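Local coordinates for DUF3218 domain-containing protein (Pseudomonas aeruginosa, PDB 2IGS), which is of unknown function but belongs to the DUF3218 family, placed in the lysozyme-like clan, and folds as a mainly helical protein with a small antiparallel sheet, at residues F[15-20]-F[36-41]; F[42-47]-F[115-120]; F[77-82]-F[93-98]; F[100-105]-F[205-210]; F[174-179]-F[199-204]. All coordinates share one frame; numbering follows the deposited sequence.

Contact 1. Residues F[15-20]-F[36-41]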
# COMPACT_ATOMS: atom_id res chain seq x y z
N SER F 15 -16.53 -45.27 -14.95
CA SER F 15 -16.90 -46.61 -14.47
C SER F 15 -18.08 -46.58 -13.53
O SER F 15 -19.08 -47.25 -13.78
CB SER F 15 -15.71 -47.29 -13.78
OG SER F 15 -14.63 -47.48 -14.68
N LEU F 16 -18.00 -45.81 -12.46
CA LEU F 16 -19.10 -45.79 -11.48
C LEU F 16 -20.36 -45.14 -12.04
O LEU F 16 -21.47 -45.62 -11.79
CB LEU F 16 -18.66 -45.13 -10.17
CG LEU F 16 -17.49 -45.80 -9.43
CD1 LEU F 16 -16.84 -44.85 -8.44
CD2 LEU F 16 -17.95 -47.08 -8.74
N ALA F 17 -20.18 -44.06 -12.81
CA ALA F 17 -21.28 -43.47 -13.58
C ALA F 17 -22.04 -44.51 -14.40
O ALA F 17 -23.27 -44.47 -14.46
CB ALA F 17 -20.76 -42.38 -14.49
N ASN F 18 -21.31 -45.44 -15.03
CA ASN F 18 -21.92 -46.46 -15.88
C ASN F 18 -22.86 -47.37 -15.11
O ASN F 18 -23.94 -47.69 -15.59
CB ASN F 18 -20.84 -47.28 -16.60
CG ASN F 18 -20.34 -46.59 -17.85
OD1 ASN F 18 -20.81 -45.51 -18.20
ND2 ASN F 18 -19.38 -47.22 -18.54
N ILE F 19 -22.43 -47.78 -13.92
CA ILE F 19 -23.26 -48.55 -12.98
C ILE F 19 -24.46 -47.74 -12.47
O ILE F 19 -25.58 -48.26 -12.41
CB ILE F 19 -22.42 -49.00 -11.77
CG1 ILE F 19 -21.38 -50.04 -12.21
CG2 ILE F 19 -23.31 -49.56 -10.69
CD1 ILE F 19 -20.31 -50.31 -11.18
N TYR F 20 -24.23 -46.47 -12.12
CA TYR F 20 -25.30 -45.63 -11.63
C TYR F 20 -26.31 -45.20 -12.72
O TYR F 20 -27.52 -45.05 -12.44
CB TYR F 20 -24.73 -44.45 -10.85
CG TYR F 20 -24.38 -44.84 -9.41
CD1 TYR F 20 -23.20 -45.54 -9.12
CD2 TYR F 20 -25.26 -44.56 -8.38
CE1 TYR F 20 -22.90 -45.93 -7.81
CE2 TYR F 20 -24.97 -44.93 -7.08
CZ TYR F 20 -23.80 -45.62 -6.79
OH TYR F 20 -23.53 -45.96 -5.49
N ALA F 36 -22.22 -36.09 -17.41
CA ALA F 36 -21.00 -35.26 -17.41
C ALA F 36 -20.55 -34.88 -16.01
O ALA F 36 -19.39 -35.07 -15.68
CB ALA F 36 -21.16 -34.02 -18.30
N GLN F 37 -21.48 -34.35 -15.21
CA GLN F 37 -21.21 -33.97 -13.82
C GLN F 37 -20.84 -35.14 -12.92
O GLN F 37 -19.98 -35.01 -12.04
CB GLN F 37 -22.40 -33.20 -13.21
CG GLN F 37 -22.75 -31.89 -13.92
CD GLN F 37 -23.88 -32.03 -14.93
OE1 GLN F 37 -23.95 -33.01 -15.68
NE2 GLN F 37 -24.76 -31.03 -14.97
N THR F 38 -21.46 -36.29 -13.16
CA THR F 38 -21.21 -37.50 -12.37
C THR F 38 -19.79 -38.09 -12.59
O THR F 38 -19.09 -38.39 -11.62
CB THR F 38 -22.29 -38.57 -12.62
OG1 THR F 38 -23.57 -38.02 -12.31
CG2 THR F 38 -22.07 -39.78 -11.74
N ILE F 39 -19.39 -38.22 -13.86
CA ILE F 39 -18.01 -38.63 -14.19
C ILE F 39 -17.00 -37.65 -13.58
O ILE F 39 -16.04 -38.07 -12.91
CB ILE F 39 -17.75 -38.78 -15.73
CG1 ILE F 39 -18.71 -39.79 -16.38
CG2 ILE F 39 -16.31 -39.20 -15.98
CD1 ILE F 39 -19.02 -39.51 -17.87
N GLU F 40 -17.22 -36.34 -13.82
CA GLU F 40 -16.32 -35.30 -13.35
C GLU F 40 -16.19 -35.27 -11.82
O GLU F 40 -15.08 -35.17 -11.30
CB GLU F 40 -16.73 -33.91 -13.88
CG GLU F 40 -15.71 -32.84 -13.53
CD GLU F 40 -16.01 -31.47 -14.10
OE1 GLU F 40 -16.99 -31.34 -14.86
OE2 GLU F 40 -15.28 -30.52 -13.76
N ALA F 41 -17.31 -35.34 -11.11
CA ALA F 41 -17.30 -35.39 -9.63
C ALA F 41 -16.50 -36.57 -9.09
O ALA F 41 -15.67 -36.43 -8.20
CB ALA F 41 -18.75 -35.45 -9.10
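A17 meets T38 and I39 in a small, close-packed apolar contact between the first two helices of the chain, 12-27 and 35-48. The backbones come near, with A17 CA 5.9 Å from I39 CA, and such an approach suits alanine, whose single methyl takes little room. That methyl touches two neighbouring residues of the second helix: A17 CB lies 3.8 Å from I39 CG1 and 4.0 Å from T38 CG2. T38 can present an apolar surface because its two branches are divided between different tasks. With chi1 at -57° the methyl CG2 stands anti to the backbone N and faces A17, while OG1 turns back to bond the carbonyl oxygen of P34 one turn earlier. This is helix-to-helix packing in a helical bundle, made by two helices that follow each other in the chain. I39 contributes the inner part of its longer branch, which lies beside its own backbone N. Further round helix 12-27, L16 and Y20 both pack on W42, Y20 as an edge-to-face pair that carries the interface farther along helix 35-48. On the other helix, T38 touches L99 and A41 touches M102 of helix 87-113.

Contact 2. Residues F[42-47]-F[115-120]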
# COMPACT_ATOMS: atom_id res chain seq x y z
N TRP F 42 -16.73 -37.76 -9.65
CA TRP F 42 -16.11 -38.99 -9.11
C TRP F 42 -14.68 -39.23 -9.63
O TRP F 42 -13.97 -40.08 -9.11
CB TRP F 42 -17.05 -40.19 -9.32
CG TRP F 42 -18.26 -40.16 -8.38
CD1 TRP F 42 -18.36 -39.48 -7.18
CD2 TRP F 42 -19.49 -40.88 -8.53
NE1 TRP F 42 -19.58 -39.73 -6.58
CE2 TRP F 42 -20.30 -40.57 -7.39
CE3 TRP F 42 -20.01 -41.74 -9.52
CZ2 TRP F 42 -21.60 -41.09 -7.23
CZ3 TRP F 42 -21.30 -42.27 -9.35
CH2 TRP F 42 -22.07 -41.94 -8.20
N ASP F 43 -14.26 -38.46 -10.63
CA ASP F 43 -12.83 -38.35 -10.97
C ASP F 43 -12.02 -37.43 -10.03
O ASP F 43 -10.78 -37.50 -10.02
CB ASP F 43 -12.64 -37.88 -12.43
CG ASP F 43 -12.86 -39.01 -13.46
OD1 ASP F 43 -12.91 -40.21 -13.09
OD2 ASP F 43 -13.00 -38.68 -14.66
N ILE F 44 -12.70 -36.60 -9.25
CA ILE F 44 -12.04 -35.58 -8.40
C ILE F 44 -10.85 -36.11 -7.57
O ILE F 44 -9.75 -35.59 -7.73
CB ILE F 44 -13.04 -34.70 -7.56
CG1 ILE F 44 -13.87 -33.76 -8.46
CG2 ILE F 44 -12.30 -33.86 -6.54
CD1 ILE F 44 -14.90 -32.94 -7.71
N PRO F 45 -11.03 -37.19 -6.75
CA PRO F 45 -9.91 -37.75 -5.96
C PRO F 45 -8.74 -38.21 -6.80
O PRO F 45 -7.60 -38.12 -6.34
CB PRO F 45 -10.54 -38.95 -5.27
CG PRO F 45 -11.96 -38.60 -5.14
CD PRO F 45 -12.27 -37.96 -6.49
N LEU F 46 -8.99 -38.71 -8.00
CA LEU F 46 -7.90 -39.12 -8.84
C LEU F 46 -7.23 -37.91 -9.49
O LEU F 46 -6.01 -37.90 -9.65
CB LEU F 46 -8.33 -40.13 -9.89
CG LEU F 46 -7.19 -40.70 -10.75
CD1 LEU F 46 -6.28 -41.55 -9.87
CD2 LEU F 46 -7.79 -41.52 -11.90
N ARG F 47 -8.01 -36.89 -9.84
CA ARG F 47 -7.44 -35.70 -10.42
C ARG F 47 -6.61 -34.92 -9.40
O ARG F 47 -5.62 -34.29 -9.75
CB ARG F 47 -8.50 -34.86 -11.16
CG ARG F 47 -8.57 -35.27 -12.63
CD ARG F 47 -9.60 -34.53 -13.48
NE ARG F 47 -10.74 -35.38 -13.84
CZ ARG F 47 -11.45 -35.25 -14.96
NH1 ARG F 47 -11.13 -34.30 -15.85
NH2 ARG F 47 -12.47 -36.06 -15.20
N SER F 115 -12.65 -23.15 -14.13
CA SER F 115 -12.05 -24.45 -14.41
C SER F 115 -10.98 -24.91 -13.41
O SER F 115 -10.71 -26.10 -13.29
CB SER F 115 -11.52 -24.49 -15.86
OG SER F 115 -10.56 -23.47 -16.09
N GLY F 116 -10.38 -23.97 -12.69
CA GLY F 116 -9.32 -24.27 -11.72
C GLY F 116 -9.84 -24.55 -10.32
O GLY F 116 -9.07 -24.55 -9.34
N TYR F 117 -11.15 -24.79 -10.24
CA TYR F 117 -11.87 -25.03 -8.99
C TYR F 117 -11.21 -26.05 -8.06
O TYR F 117 -11.34 -25.98 -6.84
CB TYR F 117 -13.32 -25.43 -9.28
CG TYR F 117 -13.55 -26.84 -9.82
CD1 TYR F 117 -13.71 -27.07 -11.18
CD2 TYR F 117 -13.68 -27.92 -8.95
CE1 TYR F 117 -13.96 -28.36 -11.67
CE2 TYR F 117 -13.93 -29.22 -9.42
CZ TYR F 117 -14.07 -29.43 -10.77
OH TYR F 117 -14.31 -30.70 -11.24
N LEU F 118 -10.49 -26.99 -8.66
CA LEU F 118 -9.88 -28.08 -7.91
C LEU F 118 -8.93 -27.57 -6.84
O LEU F 118 -8.61 -28.29 -5.88
CB LEU F 118 -9.09 -29.01 -8.84
CG LEU F 118 -9.71 -30.24 -9.52
CD1 LEU F 118 -8.56 -31.05 -10.10
CD2 LEU F 118 -10.58 -31.14 -8.58
N ASP F 119 -8.43 -26.35 -7.04
CA ASP F 119 -7.46 -25.79 -6.10
C ASP F 119 -8.08 -25.55 -4.74
O ASP F 119 -7.37 -25.55 -3.73
CB ASP F 119 -6.80 -24.51 -6.65
CG ASP F 119 -5.43 -24.78 -7.26
OD1 ASP F 119 -5.05 -25.96 -7.38
OD2 ASP F 119 -4.70 -23.84 -7.61
N ARG F 120 -9.40 -25.35 -4.71
CA ARG F 120 -10.14 -25.22 -3.46
C ARG F 120 -10.01 -26.46 -2.56
O ARG F 120 -10.06 -26.34 -1.34
CB ARG F 120 -11.63 -24.91 -3.72
CG ARG F 120 -11.95 -23.43 -3.85
CD ARG F 120 -11.83 -22.69 -2.51
NE ARG F 120 -13.10 -22.52 -1.82
CZ ARG F 120 -13.22 -22.20 -0.53
NH1 ARG F 120 -12.14 -22.03 0.24
NH2 ARG F 120 -14.42 -22.05 0.02
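The loop that follows helix 87-113 contains a 3-10 segment, and from it L118 and Y117 lean on I44 and R47 of helix 35-48. L118 does most of the touching, and its two methyls are shared between two partners. L118 CD2 meets I44 CG2 at 3.8 Å, and L118 CD1 lies 4.0 Å from R47 CB, so the arginine contributes the aliphatic root of its side chain here. The I44 and L118 side chains run past one another in opposing senses and touch methyl to methyl. Y117 approaches I44 at an oblique slant. I44 CD1 sits at the ring edge, near the ring plane and 4.2 Å from Y117 CE2. The tyrosine is held by its far end as well, since Y117 OH bonds to E40 OE2 one turn before I44. An acetic acid molecule, probably from the crystallisation liquor, comes within about 4 Å of the L118 side chain at its nearest, and D119 OD2 accepts a bond from A138 N of a second subunit. Helix 35-48 kinks at P45 and L46; the proline N has no hydrogen to give. The segment after helix 87-113 thus packs against helix 35-48 at its kink in this helix-rich domain.

Contact 3. Residues F[77-82]-F[93-98]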
# COMPACT_ATOMS: atom_id res chain seq x y z
N VAL F 77 -23.18 -53.81 -5.53
CA VAL F 77 -23.78 -55.13 -5.36
C VAL F 77 -24.96 -55.09 -4.37
O VAL F 77 -26.02 -55.65 -4.66
CB VAL F 77 -22.75 -56.24 -4.95
CG1 VAL F 77 -23.46 -57.60 -4.77
CG2 VAL F 77 -21.63 -56.38 -5.99
N THR F 78 -24.80 -54.43 -3.23
CA THR F 78 -25.88 -54.48 -2.24
C THR F 78 -27.11 -53.69 -2.69
O THR F 78 -28.24 -54.10 -2.41
CB THR F 78 -25.42 -54.16 -0.79
OG1 THR F 78 -25.32 -52.76 -0.59
CG2 THR F 78 -24.10 -54.83 -0.47
N ILE F 79 -26.89 -52.58 -3.39
CA ILE F 79 -27.96 -51.80 -4.04
C ILE F 79 -28.74 -52.61 -5.09
O ILE F 79 -29.97 -52.54 -5.15
CB ILE F 79 -27.43 -50.50 -4.66
CG1 ILE F 79 -27.13 -49.48 -3.57
CG2 ILE F 79 -28.45 -49.91 -5.66
CD1 ILE F 79 -26.23 -48.38 -4.03
N GLY F 80 -28.02 -53.40 -5.89
CA GLY F 80 -28.66 -54.34 -6.79
C GLY F 80 -29.67 -55.21 -6.05
O GLY F 80 -30.80 -55.41 -6.52
N PHE F 81 -29.26 -55.73 -4.88
CA PHE F 81 -30.14 -56.57 -4.06
C PHE F 81 -31.31 -55.80 -3.45
O PHE F 81 -32.43 -56.31 -3.41
CB PHE F 81 -29.34 -57.29 -2.95
CG PHE F 81 -28.59 -58.51 -3.43
CD1 PHE F 81 -29.21 -59.75 -3.48
CD2 PHE F 81 -27.27 -58.41 -3.84
CE1 PHE F 81 -28.52 -60.88 -3.92
CE2 PHE F 81 -26.57 -59.54 -4.29
CZ PHE F 81 -27.20 -60.76 -4.33
N ARG F 82 -31.07 -54.58 -2.98
CA ARG F 82 -32.10 -53.79 -2.30
C ARG F 82 -33.11 -53.14 -3.28
O ARG F 82 -34.20 -52.73 -2.87
CB ARG F 82 -31.48 -52.74 -1.37
CG ARG F 82 -30.69 -53.33 -0.18
CD ARG F 82 -30.61 -52.35 1.01
NE ARG F 82 -29.99 -51.11 0.60
CZ ARG F 82 -30.54 -49.89 0.63
NH1 ARG F 82 -31.76 -49.68 1.09
NH2 ARG F 82 -29.82 -48.87 0.19
N VAL F 93 -34.76 -41.74 -2.09
CA VAL F 93 -34.02 -41.22 -0.91
C VAL F 93 -32.50 -41.26 -1.10
O VAL F 93 -31.80 -40.31 -0.75
CB VAL F 93 -34.45 -41.91 0.42
CG1 VAL F 93 -33.64 -41.37 1.62
CG2 VAL F 93 -35.96 -41.71 0.65
N GLU F 94 -32.00 -42.33 -1.70
CA GLU F 94 -30.56 -42.55 -1.81
C GLU F 94 -29.91 -42.12 -3.12
O GLU F 94 -28.95 -41.33 -3.12
CB GLU F 94 -30.25 -44.02 -1.49
CG GLU F 94 -30.86 -44.49 -0.15
CD GLU F 94 -30.76 -45.99 0.07
OE1 GLU F 94 -31.73 -46.59 0.57
OE2 GLU F 94 -29.71 -46.58 -0.26
N ILE F 95 -30.43 -42.61 -4.24
CA ILE F 95 -29.72 -42.49 -5.50
C ILE F 95 -30.02 -41.24 -6.35
O ILE F 95 -29.12 -40.43 -6.62
CB ILE F 95 -29.81 -43.81 -6.31
CG1 ILE F 95 -29.13 -44.94 -5.51
CG2 ILE F 95 -29.18 -43.65 -7.70
CD1 ILE F 95 -29.00 -46.29 -6.23
N LEU F 96 -31.27 -41.05 -6.77
CA LEU F 96 -31.56 -39.90 -7.64
C LEU F 96 -31.25 -38.56 -6.94
O LEU F 96 -30.68 -37.67 -7.57
CB LEU F 96 -32.99 -39.98 -8.22
CG LEU F 96 -33.33 -41.26 -9.01
CD1 LEU F 96 -34.74 -41.24 -9.57
CD2 LEU F 96 -32.34 -41.56 -10.13
N PRO F 97 -31.60 -38.42 -5.64
CA PRO F 97 -31.19 -37.20 -4.93
C PRO F 97 -29.68 -36.99 -4.86
O PRO F 97 -29.21 -35.86 -4.96
CB PRO F 97 -31.77 -37.41 -3.52
CG PRO F 97 -32.94 -38.36 -3.74
CD PRO F 97 -32.41 -39.30 -4.77
N LEU F 98 -28.92 -38.07 -4.71
CA LEU F 98 -27.47 -37.98 -4.77
C LEU F 98 -27.00 -37.49 -6.14
O LEU F 98 -26.15 -36.61 -6.23
CB LEU F 98 -26.81 -39.34 -4.48
CG LEU F 98 -25.28 -39.31 -4.31
CD1 LEU F 98 -24.81 -40.45 -3.39
CD2 LEU F 98 -24.54 -39.35 -5.67
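R82 and E94 come together with their flat ends almost exactly coplanar, the guanidinium and carboxylate planes only 1° apart, although the two side chains cross at about a right angle. The carboxylate lies at the guanidinium edge, so that both oxygens face the pair of terminal nitrogens in a bidentate salt bridge. R82 NH1 donates to the syn lone pair of E94 OE1 at 3.1 Å, with an N-H...O angle of 144°. The other arm, from R82 NH2 to E94 OE2, is modelled too short for its exact length to be trusted. The coplanar pairing, for which arginine and glutamate are well made, probably limits rotation of both groups. E94 reaches across with its chain extended beyond CG, whereas R82 bends at chi3 (-58°) to turn its head. Both charges have a second partner: R82 NH1 pairs with E86 and E94 OE1 with R89. Beside the bridge, I79 and I95 point at each other tip to tip, I79 CG2 lying 3.7 Å from I95 CD1, and V90 touches both isoleucines. Helices 63-82 and 87-113 run roughly antiparallel here, as a helical hairpin closed by a short loop. F23 of helix 12-27 packs on both isoleucines, D172 of helix 171-177 touches E94, and L98 touches T205 and T208 of helix 203-216.

Contact 4. Residues F[100-105]-F[205-210]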
# COMPACT_ATOMS: atom_id res chain seq x y z
N THR F 100 -28.72 -35.90 -8.55
CA THR F 100 -29.22 -34.53 -8.70
C THR F 100 -28.36 -33.54 -7.93
O THR F 100 -27.95 -32.53 -8.49
CB THR F 100 -30.70 -34.42 -8.25
OG1 THR F 100 -31.52 -35.27 -9.06
CG2 THR F 100 -31.21 -33.02 -8.42
N SER F 101 -28.08 -33.83 -6.66
CA SER F 101 -27.43 -32.88 -5.76
C SER F 101 -25.97 -32.64 -6.16
O SER F 101 -25.53 -31.49 -6.19
CB SER F 101 -27.56 -33.31 -4.28
OG SER F 101 -26.33 -33.70 -3.68
N MSE F 102 -25.25 -33.71 -6.49
CA MSE F 102 -23.90 -33.57 -7.01
C MSE F 102 -23.81 -32.73 -8.27
O MSE F 102 -22.86 -31.98 -8.42
CB MSE F 102 -23.27 -34.92 -7.29
CG MSE F 102 -22.72 -35.58 -6.06
SE MSE F 102 -21.29 -36.81 -6.45
CE MSE F 102 -21.86 -37.51 -8.17
N ALA F 103 -24.79 -32.86 -9.16
CA ALA F 103 -24.78 -32.13 -10.42
C ALA F 103 -24.91 -30.64 -10.15
O ALA F 103 -24.14 -29.85 -10.66
CB ALA F 103 -25.90 -32.62 -11.34
N GLN F 104 -25.89 -30.29 -9.31
CA GLN F 104 -26.17 -28.91 -8.92
C GLN F 104 -25.01 -28.29 -8.14
O GLN F 104 -24.62 -27.14 -8.41
CB GLN F 104 -27.48 -28.82 -8.12
CG GLN F 104 -28.73 -29.10 -8.97
CD GLN F 104 -30.01 -29.34 -8.16
OE1 GLN F 104 -29.96 -29.65 -6.96
NE2 GLN F 104 -31.17 -29.19 -8.82
N ASN F 105 -24.44 -29.04 -7.20
CA ASN F 105 -23.34 -28.52 -6.39
C ASN F 105 -22.08 -28.27 -7.21
O ASN F 105 -21.47 -27.20 -7.10
CB ASN F 105 -23.12 -29.36 -5.13
CG ASN F 105 -24.25 -29.16 -4.09
OD1 ASN F 105 -24.77 -28.05 -3.94
ND2 ASN F 105 -24.64 -30.24 -3.40
N THR F 205 -19.89 -41.10 -1.68
CA THR F 205 -20.68 -40.24 -0.78
C THR F 205 -19.84 -39.15 -0.09
O THR F 205 -20.37 -38.09 0.27
CB THR F 205 -21.39 -41.05 0.31
OG1 THR F 205 -20.44 -41.93 0.92
CG2 THR F 205 -22.59 -41.87 -0.26
N ALA F 206 -18.56 -39.44 0.13
CA ALA F 206 -17.56 -38.42 0.54
C ALA F 206 -17.45 -37.32 -0.52
O ALA F 206 -17.32 -36.15 -0.18
CB ALA F 206 -16.22 -39.05 0.76
N VAL F 207 -17.46 -37.69 -1.81
CA VAL F 207 -17.40 -36.67 -2.86
C VAL F 207 -18.70 -35.85 -2.89
O VAL F 207 -18.66 -34.65 -3.12
CB VAL F 207 -17.07 -37.26 -4.26
CG1 VAL F 207 -17.27 -36.20 -5.33
CG2 VAL F 207 -15.64 -37.86 -4.32
N THR F 208 -19.85 -36.51 -2.65
CA THR F 208 -21.15 -35.83 -2.52
C THR F 208 -21.12 -34.75 -1.42
O THR F 208 -21.57 -33.62 -1.63
CB THR F 208 -22.32 -36.83 -2.27
OG1 THR F 208 -22.22 -37.91 -3.20
CG2 THR F 208 -23.69 -36.18 -2.42
N LEU F 209 -20.59 -35.11 -0.25
CA LEU F 209 -20.47 -34.22 0.88
C LEU F 209 -19.55 -33.07 0.52
O LEU F 209 -19.88 -31.89 0.81
CB LEU F 209 -19.91 -34.97 2.11
CG LEU F 209 -19.57 -34.21 3.41
CD1 LEU F 209 -20.85 -33.67 4.06
CD2 LEU F 209 -18.78 -35.08 4.42
N LEU F 210 -18.41 -33.40 -0.11
CA LEU F 210 -17.39 -32.42 -0.49
C LEU F 210 -17.97 -31.29 -1.35
O LEU F 210 -17.72 -30.12 -1.10
CB LEU F 210 -16.23 -33.10 -1.24
CG LEU F 210 -15.08 -32.19 -1.70
CD1 LEU F 210 -14.20 -31.76 -0.51
CD2 LEU F 210 -14.22 -32.86 -2.76
O HOH W 1 -23.09 -33.03 -3.75
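The carboxamide of N105 is the flat group beside the place where S101 and M102 touch T208, and it reaches the second helix only through a water, from ND2 to the water to T208 O. ND2 gives another bond to the carbonyl oxygen of T168. W42 supplies the nearby ring, its indole touching both M102 and V207. This is a buried helix-helix crossing near the centre of the bundle: the axes of 100-105 and 205-210 pass 9.6 Å apart, with 43° between their directions. M102, present as selenomethionine, crosses T208 at about a right angle and also touches V207. Its chain bends at chi3, with M102 SE 3.6 Å from T208 OG1 and 4.2 Å from V207 CG1. A long flexible side chain can follow such an uneven surface. T208 suits a buried place because OG1 bonds to the carbonyl oxygen of T204 in its own helix, while its methyl T208 CG2 is left for packing, 3.8 Å from M102 CG and equally far from S101 OG. The bridging water accepts from N105 ND2 at 3.2 Å, has a weak bond with S101 OG, and donates to T208 O at 2.7 Å.

Contact 5. Residues F[174-179]-F[199-204]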
# COMPACT_ATOMS: atom_id res chain seq x y z
N LYS F 174 -26.68 -36.30 5.20
CA LYS F 174 -27.11 -35.30 6.19
C LYS F 174 -27.25 -35.90 7.61
O LYS F 174 -26.82 -35.29 8.59
CB LYS F 174 -28.41 -34.62 5.72
CG LYS F 174 -28.48 -33.13 6.03
CD LYS F 174 -29.88 -32.57 5.78
CE LYS F 174 -30.09 -31.17 6.44
NZ LYS F 174 -29.26 -30.04 5.83
N ALA F 175 -27.83 -37.09 7.71
CA ALA F 175 -28.03 -37.77 8.99
C ALA F 175 -26.72 -38.29 9.62
O ALA F 175 -26.58 -38.33 10.85
CB ALA F 175 -29.03 -38.92 8.84
N LEU F 176 -25.80 -38.71 8.76
CA LEU F 176 -24.50 -39.24 9.17
C LEU F 176 -23.55 -38.17 9.69
O LEU F 176 -22.81 -38.38 10.64
CB LEU F 176 -23.84 -39.95 7.97
CG LEU F 176 -22.43 -40.52 8.12
CD1 LEU F 176 -22.41 -41.85 8.88
CD2 LEU F 176 -21.85 -40.69 6.74
N VAL F 177 -23.59 -37.01 9.05
CA VAL F 177 -22.55 -36.00 9.24
C VAL F 177 -23.00 -34.86 10.15
O VAL F 177 -22.16 -34.19 10.78
CB VAL F 177 -22.07 -35.51 7.85
CG1 VAL F 177 -21.28 -34.27 7.96
CG2 VAL F 177 -21.25 -36.60 7.19
N GLY F 178 -24.32 -34.66 10.23
CA GLY F 178 -24.93 -33.61 11.04
C GLY F 178 -24.49 -33.57 12.49
O GLY F 178 -24.29 -32.48 13.02
N PRO F 179 -24.37 -34.74 13.15
CA PRO F 179 -23.90 -34.80 14.54
C PRO F 179 -22.49 -34.24 14.81
O PRO F 179 -22.18 -33.84 15.95
CB PRO F 179 -23.97 -36.31 14.88
CG PRO F 179 -25.01 -36.83 13.96
CD PRO F 179 -24.73 -36.09 12.67
N SER F 199 -16.66 -44.75 9.45
CA SER F 199 -17.16 -46.05 9.00
C SER F 199 -18.26 -45.94 7.96
O SER F 199 -18.35 -46.80 7.08
CB SER F 199 -17.66 -46.86 10.19
OG SER F 199 -16.59 -47.15 11.04
N GLY F 200 -19.09 -44.90 8.07
CA GLY F 200 -20.21 -44.65 7.17
C GLY F 200 -19.85 -44.09 5.79
O GLY F 200 -20.64 -44.19 4.84
N LEU F 201 -18.65 -43.51 5.66
CA LEU F 201 -18.34 -42.81 4.42
C LEU F 201 -17.87 -43.76 3.34
O LEU F 201 -17.18 -44.74 3.62
CB LEU F 201 -17.32 -41.68 4.61
CG LEU F 201 -17.78 -40.33 5.17
CD1 LEU F 201 -16.63 -39.35 5.12
CD2 LEU F 201 -19.01 -39.76 4.42
N ARG F 202 -18.25 -43.45 2.10
CA ARG F 202 -17.67 -44.13 0.95
C ARG F 202 -17.12 -43.09 -0.01
O ARG F 202 -17.44 -41.92 0.12
CB ARG F 202 -18.66 -45.09 0.28
CG ARG F 202 -18.85 -46.41 1.07
CD ARG F 202 -20.24 -46.96 0.88
NE ARG F 202 -20.81 -46.43 -0.35
CZ ARG F 202 -22.01 -45.85 -0.46
NH1 ARG F 202 -22.81 -45.74 0.60
NH2 ARG F 202 -22.39 -45.39 -1.64
N TYR F 203 -16.28 -43.54 -0.95
CA TYR F 203 -15.61 -42.68 -1.91
C TYR F 203 -16.63 -41.77 -2.57
O TYR F 203 -16.47 -40.55 -2.62
CB TYR F 203 -14.91 -43.58 -2.94
CG TYR F 203 -14.26 -42.91 -4.13
CD1 TYR F 203 -15.02 -42.42 -5.20
CD2 TYR F 203 -12.88 -42.84 -4.23
CE1 TYR F 203 -14.40 -41.84 -6.33
CE2 TYR F 203 -12.26 -42.28 -5.35
CZ TYR F 203 -13.01 -41.78 -6.38
OH TYR F 203 -12.38 -41.22 -7.47
N THR F 204 -17.70 -42.39 -3.04
CA THR F 204 -18.78 -41.78 -3.77
C THR F 204 -19.60 -40.76 -2.94
O THR F 204 -19.95 -39.67 -3.42
CB THR F 204 -19.60 -42.95 -4.33
OG1 THR F 204 -19.82 -42.81 -5.74
CG2 THR F 204 -20.84 -43.27 -3.57
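L176 reaches from helix 171-177 to the place where helix 190-200 ends, and its two methyls touch consecutive residues, G200 and L201. The leucine has CG anti to its backbone N (chi1 176°), which swings the whole branch toward the other segment; chi2 near 77° then spreads the methyls over the backbone. L176 CD1 comes to rest 4.0 Å from G200 CA. The absence of a side chain at G200 is what allows this, since a CB there would point toward L176 and crowd its CD1. L176 CD2 meets L201 CD2 at 3.8 Å and also lies 4.1 Å from G200 C, so L176 covers both side chain and main chain. In L201, chi1 of -80° sets CG beside the backbone N; CD1 continues the chain and CD2, branching off beside it, is the methyl that meets L176. The leucines thus meet by single methyls. T196, one turn before G200, adds to the cover of L176, and V177 beside it packs on L156. L201 is the first residue to leave the helix, and R202 stands at the N-cap of the next, where T205 OG1 accepts a bond from R202 N, one half of a capping box. This is a short non-helical break joining two consecutive helices, 190-200 and 203-216, with L176 of helix 171-177 packed against the joint.

In the fold
Contacts 1, 3 and 4 link helices 12-27, 35-48, 63-82, 87-113 and 203-216 into one bundle, with centres 12 to 15 Å apart. Contacts 1 and 2 share helix 35-48, contacts 3 and 4 share helix 87-113, and contacts 4 and 5 share helix 203-216. Along the chain contact 1 closes before contact 2 opens; contact 3 is nested within the loop of contact 2, and contact 5 within that of contact 4. W42 ties several together, bonding through its O to Y203 OH and through NE1 to T204 O. Contacts 2 and 3 lie about 25 Å apart between centres. Contacts 2 and 4 cross along the chain, and contact 4 joins helix 87-113 to the C-terminal helix 203-216, so early and late parts interlock.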